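Local coordinates for competence damage-inducible protein A (Klebsiella pneumoniae subsp. pneumoniae MGH 78578, PDB 5V01), which is of unknown function but belongs to the CinA family, whose C-terminal domains include nicotinamide-nucleotide amidases, an activity it may share, at residues R32-E37 against A103-A108; V129-N134 against R159-A164. All blocks are in the same frame, centred on the assembly; numbering follows the deposited sequence.

Contact 1 of 2, residues R32-E37 against A103-A108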
loop_
_atom_site.group_PDB
_atom_site.type_symbol
_atom_site.label_atom_id
_atom_site.label_comp_id
_atom_site.label_asym_id
_atom_site.label_seq_id
_atom_site.Cartn_x
_atom_site.Cartn_y
_atom_site.Cartn_z
ATOM N N ARG A 32 6.614 -9.112 13.617
ATOM C CA ARG A 32 5.712 -8.353 12.777
ATOM C C ARG A 32 6.508 -7.576 11.746
ATOM O O ARG A 32 7.589 -7.049 12.029
ATOM C CB ARG A 32 4.845 -7.417 13.619
ATOM C CG ARG A 32 3.988 -8.196 14.589
ATOM C CD ARG A 32 2.975 -7.327 15.293
ATOM N NE ARG A 32 1.881 -6.945 14.406
ATOM C CZ ARG A 32 0.867 -7.733 14.039
ATOM N NH1 ARG A 32 0.764 -8.996 14.469
ATOM N NH2 ARG A 32 -0.078 -7.245 13.239
ATOM N N LEU A 33 5.948 -7.532 10.551
ATOM C CA LEU A 33 6.544 -6.934 9.364
ATOM C C LEU A 33 5.766 -5.673 8.990
ATOM O O LEU A 33 4.544 -5.629 9.148
ATOM C CB LEU A 33 6.418 -7.954 8.228
ATOM C CG LEU A 33 6.866 -7.552 6.831
ATOM C CD1 LEU A 33 8.370 -7.273 6.761
ATOM C CD2 LEU A 33 6.478 -8.661 5.852
ATOM N N THR A 34 6.462 -4.696 8.412
ATOM C CA THR A 34 5.851 -3.480 7.847
ATOM C C THR A 34 6.584 -3.151 6.550
ATOM O O THR A 34 7.711 -3.613 6.319
ATOM C CB THR A 34 5.911 -2.324 8.837
ATOM O OG1 THR A 34 5.150 -1.246 8.353
ATOM C CG2 THR A 34 7.302 -1.848 9.090
ATOM N N THR A 35 5.926 -2.383 5.688
ATOM C CA THR A 35 6.455 -2.090 4.361
ATOM C C THR A 35 6.298 -0.642 3.965
ATOM O O THR A 35 5.288 0.003 4.296
ATOM C CB THR A 35 5.794 -2.960 3.275
ATOM O OG1 THR A 35 4.379 -2.751 3.248
ATOM C CG2 THR A 35 6.112 -4.413 3.459
ATOM N N ALA A 36 7.272 -0.156 3.198
ATOM C CA ALA A 36 7.220 1.179 2.589
ATOM C C ALA A 36 7.611 1.034 1.126
ATOM O O ALA A 36 8.669 0.500 0.809
ATOM C CB ALA A 36 8.157 2.158 3.294
ATOM N N GLU A 37 6.750 1.509 0.235
ATOM C CA GLU A 37 6.918 1.338 -1.200
ATOM C C GLU A 37 6.817 2.653 -1.923
ATOM O O GLU A 37 6.177 3.593 -1.455
ATOM C CB GLU A 37 5.775 0.445 -1.717
ATOM C CG GLU A 37 5.787 -0.967 -1.183
ATOM C CD GLU A 37 4.588 -1.755 -1.690
ATOM O OE1 GLU A 37 4.548 -2.091 -2.900
ATOM O OE2 GLU A 37 3.714 -2.060 -0.862
ATOM N N ALA A 103 5.260 1.932 12.424
ATOM C CA ALA A 103 4.517 0.685 12.671
ATOM C C ALA A 103 4.841 -0.014 13.997
ATOM O O ALA A 103 4.089 -0.865 14.437
ATOM C CB ALA A 103 4.724 -0.276 11.512
ATOM N N GLY A 104 5.977 0.310 14.618
ATOM C CA GLY A 104 6.414 -0.408 15.826
ATOM C C GLY A 104 6.718 -1.873 15.554
ATOM O O GLY A 104 6.585 -2.724 16.433
ATOM N N ALA A 105 7.132 -2.147 14.322
ATOM C CA ALA A 105 7.329 -3.498 13.837
ATOM C C ALA A 105 8.736 -3.997 14.168
ATOM O O ALA A 105 9.597 -3.247 14.611
ATOM C CB ALA A 105 7.107 -3.525 12.332
ATOM N N ASP A 106 8.940 -5.288 13.954
ATOM C CA ASP A 106 10.259 -5.903 14.106
ATOM C C ASP A 106 11.099 -5.832 12.826
ATOM O O ASP A 106 12.342 -5.739 12.886
ATOM C CB ASP A 106 10.089 -7.363 14.512
ATOM C CG ASP A 106 9.307 -7.515 15.788
ATOM O OD1 ASP A 106 9.911 -7.259 16.839
ATOM O OD2 ASP A 106 8.111 -7.910 15.744
ATOM N N ILE A 107 10.428 -5.936 11.678
ATOM C CA ILE A 107 11.083 -5.950 10.381
ATOM C C ILE A 107 10.385 -4.975 9.452
ATOM O O ILE A 107 9.157 -4.962 9.388
ATOM C CB ILE A 107 11.079 -7.354 9.739
ATOM C CG1 ILE A 107 11.834 -8.350 10.642
ATOM C CG2 ILE A 107 11.689 -7.324 8.340
ATOM C CD1 ILE A 107 11.433 -9.789 10.452
ATOM N N ALA A 108 11.172 -4.181 8.733
ATOM C CA ALA A 108 10.664 -3.254 7.712
ATOM C C ALA A 108 11.356 -3.553 6.388
ATOM O O ALA A 108 12.565 -3.772 6.336
ATOM C CB ALA A 108 10.904 -1.794 8.120
#
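Asp-106 reaches back from the turn ahead of strand 107-113 to grip Arg-32, just ahead of strand 33-37. Its CB lies 3.5 Å from Arg-32 O; CG stands beside its own backbone N (chi1 -58°), and from it OD2 accepts Arg-32 N at 2.9 Å through its anti lone pair, while OD1 turns to a salt bridge with Arg-136. The carbonyl of Arg-32 accepts two amides: Ile-107 N at 3.1 Å, in the carbonyl plane, and Asp-106 N, tilted 27° from that plane. The guanidinium of Arg-32 leads away from this turn to a salt bridge with Asp-59. Beyond the double acceptor the strands pair in parallel, Leu-33 beside Ile-107 and Thr-34 beside Ala-108, and Thr-34 N donates to Ile-107 O at 2.9 Å. On one face of the sheet Leu-33 CD1 meets Ile-107 CG2 at 3.7 Å, under the cover of Leu-165 from helix 150-169. On the other face Thr-34 packs against three alanines. Its OG1, anti to the backbone N (chi1 -171°), lies 3.3 Å from Ala-103 CB and hydrogen-bonds to Thr-60 O on the next strand; its CG2 meets the CB atoms of Ala-105 and Ala-108, each at 3.7 Å. Helix 89-103 ends here, Gly-104 leaving helical geometry with positive phi, and after three residues the chain enters the central strand of the mixed sheet, parallel to 33-37, completing a helix-to-strand connection of the alpha/beta fold. With a carboxylate on Arg-32 N and two amides on Arg-32 O, both polar backbone atoms of that residue are engaged by the turn and the first strand residue, an arrangement that probably sets where the parallel pairing begins.

Contact 2 of 2, residues V129-N134 against R159-A164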
loop_
_atom_site.group_PDB
_atom_site.type_symbol
_atom_site.label_atom_id
_atom_site.label_comp_id
_atom_site.label_asym_id
_atom_site.label_seq_id
_atom_site.Cartn_x
_atom_site.Cartn_y
_atom_site.Cartn_z
ATOM N N VAL A 129 16.251 -1.037 -9.048
ATOM C CA VAL A 129 15.444 -1.026 -7.828
ATOM C C VAL A 129 16.345 -1.270 -6.619
ATOM O O VAL A 129 17.140 -2.228 -6.625
ATOM C CB VAL A 129 14.321 -2.083 -7.860
ATOM C CG1 VAL A 129 13.459 -1.970 -6.599
ATOM C CG2 VAL A 129 13.466 -1.959 -9.116
ATOM N N TRP A 130 16.247 -0.391 -5.624
ATOM C CA TRP A 130 16.893 -0.545 -4.335
ATOM C C TRP A 130 15.947 -1.142 -3.294
ATOM O O TRP A 130 14.760 -0.791 -3.245
ATOM C CB TRP A 130 17.446 0.791 -3.817
ATOM C CG TRP A 130 18.803 1.159 -4.348
ATOM C CD1 TRP A 130 19.085 2.005 -5.391
ATOM C CD2 TRP A 130 20.056 0.711 -3.840
ATOM N NE1 TRP A 130 20.440 2.094 -5.574
ATOM C CE2 TRP A 130 21.067 1.322 -4.629
ATOM C CE3 TRP A 130 20.431 -0.130 -2.790
ATOM C CZ2 TRP A 130 22.434 1.104 -4.401
ATOM C CZ3 TRP A 130 21.792 -0.356 -2.578
ATOM C CH2 TRP A 130 22.770 0.268 -3.372
ATOM N N PHE A 131 16.498 -2.018 -2.472
ATOM C CA PHE A 131 15.802 -2.703 -1.411
ATOM C C PHE A 131 16.513 -2.472 -0.102
ATOM O O PHE A 131 17.767 -2.470 -0.092
ATOM C CB PHE A 131 15.815 -4.223 -1.669
ATOM C CG PHE A 131 15.095 -4.632 -2.926
ATOM C CD1 PHE A 131 15.726 -4.570 -4.146
ATOM C CD2 PHE A 131 13.758 -5.051 -2.876
ATOM C CE1 PHE A 131 15.061 -4.913 -5.305
ATOM C CE2 PHE A 131 13.090 -5.399 -4.033
ATOM C CZ PHE A 131 13.734 -5.350 -5.249
ATOM N N ALA A 132 15.756 -2.352 0.983
ATOM C CA ALA A 132 16.277 -2.409 2.349
ATOM C C ALA A 132 15.450 -3.372 3.179
ATOM O O ALA A 132 14.209 -3.335 3.096
ATOM C CB ALA A 132 16.254 -1.042 2.995
ATOM N N TRP A 133 16.113 -4.229 3.951
ATOM C CA TRP A 133 15.462 -5.091 4.924
ATOM C C TRP A 133 16.070 -4.699 6.262
ATOM O O TRP A 133 17.297 -4.810 6.450
ATOM C CB TRP A 133 15.688 -6.583 4.632
ATOM C CG TRP A 133 15.259 -7.041 3.301
ATOM C CD1 TRP A 133 14.091 -7.739 2.999
ATOM C CD2 TRP A 133 15.985 -6.944 2.075
ATOM N NE1 TRP A 133 14.063 -8.038 1.672
ATOM C CE2 TRP A 133 15.197 -7.561 1.074
ATOM C CE3 TRP A 133 17.244 -6.431 1.720
ATOM C CZ2 TRP A 133 15.615 -7.652 -0.257
ATOM C CZ3 TRP A 133 17.646 -6.526 0.404
ATOM C CH2 TRP A 133 16.851 -7.139 -0.564
ATOM N N ASN A 134 15.241 -4.197 7.163
ATOM C CA ASN A 134 15.641 -3.629 8.432
ATOM C C ASN A 134 15.055 -4.513 9.532
ATOM O O ASN A 134 13.849 -4.544 9.712
ATOM C CB ASN A 134 15.187 -2.172 8.480
ATOM C CG ASN A 134 15.499 -1.470 9.776
ATOM O OD1 ASN A 134 15.760 -2.091 10.802
ATOM N ND2 ASN A 134 15.417 -0.142 9.735
ATOM N N ARG A 159 8.412 -9.953 -5.795
ATOM C CA ARG A 159 8.835 -11.339 -5.591
ATOM C C ARG A 159 10.235 -11.387 -4.954
ATOM O O ARG A 159 10.481 -12.160 -4.024
ATOM C CB ARG A 159 8.811 -12.090 -6.922
ATOM C CG ARG A 159 8.488 -13.572 -6.857
ATOM C CD ARG A 159 8.450 -14.115 -8.277
ATOM N NE ARG A 159 9.673 -13.758 -8.994
ATOM C CZ ARG A 159 9.781 -13.637 -10.311
ATOM N NH1 ARG A 159 8.735 -13.855 -11.097
ATOM N NH2 ARG A 159 10.950 -13.303 -10.845
ATOM N N TYR A 160 11.143 -10.542 -5.435
ATOM C CA TYR A 160 12.512 -10.520 -4.899
ATOM C C TYR A 160 12.506 -10.098 -3.434
ATOM O O TYR A 160 13.196 -10.681 -2.605
ATOM C CB TYR A 160 13.395 -9.576 -5.721
ATOM C CG TYR A 160 14.829 -9.602 -5.279
ATOM C CD1 TYR A 160 15.641 -10.650 -5.656
ATOM C CD2 TYR A 160 15.354 -8.636 -4.428
ATOM C CE1 TYR A 160 16.944 -10.726 -5.238
ATOM C CE2 TYR A 160 16.664 -8.717 -4.011
ATOM C CZ TYR A 160 17.445 -9.772 -4.413
ATOM O OH TYR A 160 18.752 -9.887 -4.016
ATOM N N ALA A 161 11.748 -9.053 -3.122
ATOM C CA ALA A 161 11.674 -8.588 -1.740
ATOM C C ALA A 161 11.249 -9.701 -0.793
ATOM O O ALA A 161 11.804 -9.860 0.296
ATOM C CB ALA A 161 10.738 -7.403 -1.605
ATOM N N LEU A 162 10.246 -10.467 -1.233
ATOM C CA LEU A 162 9.704 -11.545 -0.430
ATOM C C LEU A 162 10.646 -12.753 -0.360
ATOM O O LEU A 162 10.766 -13.372 0.694
ATOM C CB LEU A 162 8.330 -11.977 -0.945
ATOM C CG LEU A 162 7.219 -10.933 -0.772
ATOM C CD1 LEU A 162 6.030 -11.285 -1.677
ATOM C CD2 LEU A 162 6.792 -10.809 0.683
ATOM N N ALA A 163 11.242 -13.122 -1.496
ATOM C CA ALA A 163 12.158 -14.269 -1.530
ATOM C C ALA A 163 13.362 -13.984 -0.637
ATOM O O ALA A 163 13.802 -14.852 0.130
ATOM C CB ALA A 163 12.592 -14.572 -2.946
ATOM N N ALA A 164 13.887 -12.764 -0.713
ATOM C CA ALA A 164 15.032 -12.401 0.139
ATOM C C ALA A 164 14.635 -12.380 1.619
ATOM O O ALA A 164 15.369 -12.827 2.504
ATOM C CB ALA A 164 15.605 -11.067 -0.280
#
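The Phe-131 ring carries Tyr-160 on one face: CD2 of the tyrosine sits over the ring centre, 3.7 Å above the plane. The pair is edge-to-face, the edge of Tyr-160 turned toward the face of Phe-131, with centroids 5.1 Å apart and planes at 60°. Ala-161 CB approaches Phe-131 obliquely, closest to CE2 at 3.9 Å. The Trp-133 indole is met at its edge, in plane, by two groups. At the pyrrole side NE1 donates to Ala-161 O over 3.2 Å in a nearly straight bond, 173° at the hydrogen, that uses a lone pair in the carbonyl plane, satisfying the N-H of this buried residue. At the benzo side CH2 lies 3.8 Å from Tyr-160 CE2, the two side chains crossing at about a right angle. Ala-164 CB comes in obliquely, closest to CZ2 at 3.4 Å, a tight fit, and Lys-168 adds a cation-pi contact from the next turn of the helix. Tyr-160 thus serves both rings through adjacent atoms, CD2 to Phe-131 and CE2 to Trp-133; its CG is anti to the backbone N. This is the packing of an alpha/beta layer: the C-terminal helix 150-169 lies on one face of the mixed sheet, and the axes of segments 129-134 and 159-164 are 10.0 Å apart and inclined by 30°. Phe-131 and Trp-133, two apart on the strand, both point to the helix, and the small Ala-161 and Ala-164 let the large rings approach the helix backbone. Ile-8 and Asp-9 of the N-terminal segment also touch Tyr-160, as does Lys-142 of strand 138-145.

In the fold
Both contacts belong to one mixed sheet, in which strands 107-113 and 128-135 are antiparallel neighbours; the probable hydrogen bond from Asn-134 N to Ala-108 O, 2.8 Å long, joins them. Contact 1 works within the sheet and is partly buried: backbone pairing in the interior gives way to charged groups where the strands begin. Contact 2 is fully buried, nearer the centre of the chain, and joins sheet to helix through aromatic rings and small alanines, with a single polar bond. Helix 150-169 serves both, since Leu-165 lies on the Leu-33 and Ile-107 face of contact 1. Their centres are about 13 Å apart.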